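Membrane-bound lytic murein transglycosylase A (Burkholderia pseudomallei, PDB 6QK4) probably cleaves the beta-1,4-glycosidic linkage between N-acetylmuramic acid and N-acetylglucosamine in peptidoglycan, leaving a 1,6-anhydro bond in the muramic acid residue. Local coordinates at residues L111-L125 with N153-L167. Residues are numbered along the deposited sequence; the frame is centred on the assembly and turned at random.
Sequences LHGSRVRRGPYQYAL and NELVWVDDPIEAFFL
W157 lies between R117 and A124, which cover opposite faces of its indole. R117 CB sits 3.8 Å from the centroid of the six-membered ring, nearly on the ring normal, while A124 CB is 3.9 Å from it on the other side; both are CH-pi contacts. With CG of R117 anti to the backbone N (chi1 177°), the aliphatic chain runs across the ring, and CD is 3.8 Å from W157 CZ3. The guanidinium turns away from the indole plane by 59°, and its NH1 donates in plane to a lone pair of Q122 OE1. Q122 NE2 binds G119 O, tying residues 117 to 122 together beside the tryptophan.

Backbone bonds from S114, Y123 and L125 reach W157, V158, V156 and L155. W157 N meets S114 O at 2.9 Å, V158 N meets Y123 O almost straight at 2.8 Å, and Q122 and Y123 both face V158 in a classic beta bulge. P161 CD lies over the Y123 ring, 3.7 Å from the centroid, so the first turn of helix 161-170 packs on strand 123-126. The helix is N-capped by D160, whose OD1 accepts from E163 N. L125 CD1 meets L167 CD2 at a tight 3.4 Å, L125 CD2 meets A164 CB, and L111 CD2 lies against E163 CB and L167 CD2. Beyond them, V158 touches V175 and L167 touches V185.

Strand 154-158 pairs with strand 101-114 through S114 and with strand 123-126, within the MltA-specific insert domain. The helix makes no direct hydrogen bond to segment 111-125: carbon packing holds it, and water links H112 ND1 to E163 OE1.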
# COMPACT_ATOMS: atom_id res chain seq x y z
N LEU A 111 -8.69 9.03 5.95
CA LEU A 111 -8.95 10.10 6.90
C LEU A 111 -10.45 10.27 7.10
O LEU A 111 -11.26 9.71 6.38
CB LEU A 111 -8.33 11.43 6.42
CG LEU A 111 -6.79 11.39 6.39
CD1 LEU A 111 -6.27 10.70 5.16
CD2 LEU A 111 -6.27 12.86 6.41
N HIS A 112 -10.83 11.04 8.12
CA HIS A 112 -12.23 11.34 8.35
C HIS A 112 -12.42 12.84 8.34
O HIS A 112 -11.72 13.54 9.05
CB HIS A 112 -12.66 10.76 9.69
CG HIS A 112 -12.58 9.28 9.72
ND1 HIS A 112 -11.50 8.60 10.23
CD2 HIS A 112 -13.42 8.34 9.21
CE1 HIS A 112 -11.69 7.30 10.06
NE2 HIS A 112 -12.83 7.12 9.43
N GLY A 113 -13.34 13.32 7.53
CA GLY A 113 -13.48 14.75 7.36
C GLY A 113 -14.91 15.18 7.10
O GLY A 113 -15.87 14.39 7.22
N SER A 114 -15.04 16.45 6.75
CA SER A 114 -16.31 17.09 6.43
C SER A 114 -16.01 18.13 5.36
O SER A 114 -14.93 18.72 5.34
CB SER A 114 -16.91 17.80 7.67
OG SER A 114 -18.13 18.48 7.32
N ARG A 115 -17.02 18.44 4.54
CA ARG A 115 -16.89 19.53 3.58
C ARG A 115 -16.97 20.91 4.23
O ARG A 115 -16.58 21.91 3.61
CB ARG A 115 -17.95 19.39 2.48
CG ARG A 115 -17.89 18.06 1.69
CD ARG A 115 -18.93 18.01 0.56
NE ARG A 115 -18.74 16.82 -0.27
CZ ARG A 115 -17.92 16.76 -1.32
NH1 ARG A 115 -17.22 17.82 -1.70
NH2 ARG A 115 -17.78 15.63 -1.99
N VAL A 116 -17.43 21.00 5.48
CA VAL A 116 -17.41 22.29 6.16
C VAL A 116 -16.64 22.12 7.46
O VAL A 116 -16.58 21.03 8.03
CB VAL A 116 -18.82 22.85 6.41
CG1 VAL A 116 -19.66 22.73 5.17
CG2 VAL A 116 -19.48 22.14 7.57
N ARG A 117 -16.03 23.21 7.91
CA ARG A 117 -15.35 23.19 9.20
C ARG A 117 -16.37 23.12 10.33
O ARG A 117 -17.27 23.95 10.40
CB ARG A 117 -14.46 24.41 9.33
CG ARG A 117 -13.78 24.45 10.69
CD ARG A 117 -12.75 25.53 10.85
NE ARG A 117 -13.38 26.80 11.20
CZ ARG A 117 -13.60 27.23 12.45
NH1 ARG A 117 -13.22 26.51 13.49
NH2 ARG A 117 -14.20 28.41 12.65
N ARG A 118 -16.26 22.11 11.20
CA ARG A 118 -17.31 21.85 12.19
C ARG A 118 -16.84 20.74 13.11
O ARG A 118 -16.12 19.85 12.68
CB ARG A 118 -18.63 21.43 11.52
CG ARG A 118 -18.53 20.03 10.90
CD ARG A 118 -19.86 19.33 10.62
NE ARG A 118 -20.51 19.92 9.46
CZ ARG A 118 -21.41 19.30 8.71
NH1 ARG A 118 -21.78 18.05 8.99
NH2 ARG A 118 -21.95 19.93 7.67
N GLY A 119 -17.28 20.78 14.37
CA GLY A 119 -17.01 19.70 15.29
C GLY A 119 -15.53 19.35 15.28
O GLY A 119 -14.68 20.23 15.36
N PRO A 120 -15.19 18.06 15.12
CA PRO A 120 -13.77 17.67 15.19
C PRO A 120 -13.02 18.00 13.91
O PRO A 120 -11.78 17.99 13.90
CB PRO A 120 -13.84 16.16 15.47
CG PRO A 120 -15.11 15.72 14.71
CD PRO A 120 -16.07 16.91 14.86
N TYR A 121 -13.74 18.37 12.85
CA TYR A 121 -13.16 18.57 11.53
C TYR A 121 -12.57 19.97 11.45
O TYR A 121 -13.20 20.91 10.97
CB TYR A 121 -14.22 18.32 10.47
CG TYR A 121 -14.86 16.98 10.66
CD1 TYR A 121 -14.10 15.83 10.51
CD2 TYR A 121 -16.20 16.85 11.02
CE1 TYR A 121 -14.66 14.57 10.67
CE2 TYR A 121 -16.76 15.59 11.20
CZ TYR A 121 -15.99 14.45 11.02
OH TYR A 121 -16.51 13.18 11.16
N GLN A 122 -11.32 20.13 11.92
CA GLN A 122 -10.76 21.48 12.06
C GLN A 122 -9.46 21.75 11.29
O GLN A 122 -8.90 22.85 11.43
CB GLN A 122 -10.50 21.81 13.54
CG GLN A 122 -11.74 21.78 14.44
CD GLN A 122 -12.78 22.88 14.13
OE1 GLN A 122 -12.43 24.01 13.74
NE2 GLN A 122 -14.08 22.53 14.29
N TYR A 123 -8.98 20.80 10.48
CA TYR A 123 -7.66 20.89 9.85
C TYR A 123 -7.83 20.71 8.35
O TYR A 123 -8.22 19.64 7.91
CB TYR A 123 -6.74 19.80 10.40
CG TYR A 123 -6.70 19.84 11.90
CD1 TYR A 123 -5.88 20.72 12.55
CD2 TYR A 123 -7.52 19.01 12.66
CE1 TYR A 123 -5.84 20.77 13.93
CE2 TYR A 123 -7.52 19.09 14.06
CZ TYR A 123 -6.66 19.94 14.67
OH TYR A 123 -6.63 19.99 16.05
N ALA A 124 -7.49 21.74 7.57
CA ALA A 124 -7.84 21.73 6.14
C ALA A 124 -6.81 20.99 5.29
O ALA A 124 -5.61 21.08 5.55
CB ALA A 124 -7.94 23.16 5.60
N LEU A 125 -7.29 20.29 4.27
CA LEU A 125 -6.51 20.00 3.08
C LEU A 125 -6.76 21.11 2.05
O LEU A 125 -7.88 21.59 1.92
CB LEU A 125 -6.88 18.62 2.49
CG LEU A 125 -6.93 17.46 3.49
CD1 LEU A 125 -7.28 16.12 2.75
CD2 LEU A 125 -5.60 17.36 4.22
N ASN A 153 -8.91 28.38 -0.14
CA ASN A 153 -8.55 27.31 -1.05
C ASN A 153 -8.70 25.93 -0.40
O ASN A 153 -8.07 24.97 -0.85
CB ASN A 153 -7.12 27.51 -1.56
CG ASN A 153 -7.00 28.74 -2.47
OD1 ASN A 153 -7.44 28.72 -3.62
ND2 ASN A 153 -6.40 29.80 -1.95
N GLU A 154 -9.49 25.85 0.67
CA GLU A 154 -9.67 24.60 1.39
C GLU A 154 -10.47 23.62 0.52
O GLU A 154 -11.45 24.01 -0.13
CB GLU A 154 -10.36 24.87 2.73
CG GLU A 154 -9.59 25.78 3.69
CD GLU A 154 -9.87 27.26 3.45
OE1 GLU A 154 -10.65 27.55 2.53
OE2 GLU A 154 -9.28 28.11 4.17
N LEU A 155 -10.04 22.36 0.48
CA LEU A 155 -10.73 21.33 -0.28
C LEU A 155 -11.71 20.56 0.62
O LEU A 155 -12.85 20.29 0.19
CB LEU A 155 -9.69 20.40 -0.92
CG LEU A 155 -10.17 19.18 -1.70
CD1 LEU A 155 -11.10 19.62 -2.85
CD2 LEU A 155 -8.99 18.28 -2.20
N VAL A 156 -11.32 20.31 1.86
CA VAL A 156 -12.10 19.53 2.82
C VAL A 156 -11.41 19.68 4.17
O VAL A 156 -10.23 20.08 4.25
CB VAL A 156 -12.16 18.06 2.34
CG1 VAL A 156 -10.76 17.41 2.36
CG2 VAL A 156 -13.12 17.24 3.15
N TRP A 157 -12.14 19.37 5.25
CA TRP A 157 -11.62 19.53 6.61
C TRP A 157 -11.53 18.17 7.32
O TRP A 157 -12.53 17.46 7.40
CB TRP A 157 -12.51 20.48 7.41
CG TRP A 157 -12.61 21.83 6.78
CD1 TRP A 157 -13.43 22.21 5.73
CD2 TRP A 157 -11.85 22.97 7.13
NE1 TRP A 157 -13.22 23.54 5.43
CE2 TRP A 157 -12.25 24.03 6.28
CE3 TRP A 157 -10.85 23.20 8.09
CZ2 TRP A 157 -11.68 25.29 6.36
CZ3 TRP A 157 -10.30 24.47 8.18
CH2 TRP A 157 -10.72 25.50 7.32
N VAL A 158 -10.35 17.84 7.87
CA VAL A 158 -10.22 16.53 8.48
C VAL A 158 -10.00 16.64 10.00
O VAL A 158 -9.93 17.73 10.58
CB VAL A 158 -9.10 15.70 7.78
CG1 VAL A 158 -9.39 15.55 6.30
CG2 VAL A 158 -7.67 16.36 7.97
N ASP A 159 -9.89 15.45 10.61
CA ASP A 159 -9.98 15.08 12.02
C ASP A 159 -8.72 15.34 12.80
O ASP A 159 -8.76 15.50 14.03
CB ASP A 159 -10.18 13.55 12.06
CG ASP A 159 -11.29 13.17 12.89
OD1 ASP A 159 -11.92 14.10 13.43
OD2 ASP A 159 -11.52 11.97 13.05
N ASP A 160 -7.58 15.33 12.12
CA ASP A 160 -6.32 15.16 12.80
C ASP A 160 -5.23 15.82 11.96
O ASP A 160 -5.16 15.57 10.75
CB ASP A 160 -6.03 13.67 12.97
CG ASP A 160 -4.84 13.41 13.84
OD1 ASP A 160 -3.72 13.71 13.40
OD2 ASP A 160 -5.04 12.94 14.98
N PRO A 161 -4.36 16.63 12.56
CA PRO A 161 -3.35 17.36 11.76
C PRO A 161 -2.17 16.45 11.43
O PRO A 161 -1.51 16.67 10.40
CB PRO A 161 -2.95 18.54 12.67
CG PRO A 161 -3.17 18.03 14.05
CD PRO A 161 -4.40 17.09 13.96
N ILE A 162 -1.94 15.43 12.26
CA ILE A 162 -0.90 14.43 11.98
C ILE A 162 -1.30 13.54 10.80
O ILE A 162 -0.50 13.28 9.90
CB ILE A 162 -0.58 13.58 13.22
CG1 ILE A 162 -0.24 14.45 14.44
CG2 ILE A 162 0.53 12.55 12.91
CD1 ILE A 162 1.09 15.14 14.33
N GLU A 163 -2.56 13.08 10.78
CA GLU A 163 -3.05 12.37 9.59
C GLU A 163 -2.97 13.22 8.33
O GLU A 163 -2.64 12.70 7.26
CB GLU A 163 -4.47 11.88 9.81
CG GLU A 163 -4.60 10.95 11.00
CD GLU A 163 -6.00 10.39 11.22
OE1 GLU A 163 -6.80 10.36 10.28
OE2 GLU A 163 -6.27 9.96 12.36
N ALA A 164 -3.34 14.51 8.41
CA ALA A 164 -3.24 15.38 7.25
C ALA A 164 -1.80 15.46 6.75
O ALA A 164 -1.53 15.40 5.55
CB ALA A 164 -3.74 16.80 7.62
N PHE A 165 -0.87 15.62 7.68
CA PHE A 165 0.55 15.66 7.36
C PHE A 165 0.99 14.40 6.64
O PHE A 165 1.73 14.48 5.65
CB PHE A 165 1.33 15.82 8.66
CG PHE A 165 2.79 15.97 8.48
CD1 PHE A 165 3.63 14.84 8.39
CD2 PHE A 165 3.37 17.26 8.44
CE1 PHE A 165 5.02 14.98 8.25
CE2 PHE A 165 4.78 17.42 8.33
CZ PHE A 165 5.59 16.28 8.24
N PHE A 166 0.60 13.23 7.14
CA PHE A 166 1.04 12.01 6.45
C PHE A 166 0.28 11.71 5.19
O PHE A 166 0.81 11.03 4.31
CB PHE A 166 0.99 10.82 7.42
CG PHE A 166 2.14 10.87 8.40
CD1 PHE A 166 3.44 10.73 7.94
CD2 PHE A 166 1.93 11.17 9.73
CE1 PHE A 166 4.51 10.84 8.80
CE2 PHE A 166 3.00 11.27 10.60
CZ PHE A 166 4.28 11.11 10.15
N LEU A 167 -0.92 12.29 5.02
CA LEU A 167 -1.55 12.21 3.72
C LEU A 167 -0.76 13.02 2.71
O LEU A 167 -0.61 12.59 1.56
CB LEU A 167 -3.00 12.71 3.81
CG LEU A 167 -3.77 12.94 2.53
CD1 LEU A 167 -4.07 11.57 1.96
CD2 LEU A 167 -5.07 13.60 2.80
O HOH W 1 -8.58 12.58 9.57
O HOH W 2 -9.37 10.08 11.19
O HOH W 3 -10.38 17.07 16.02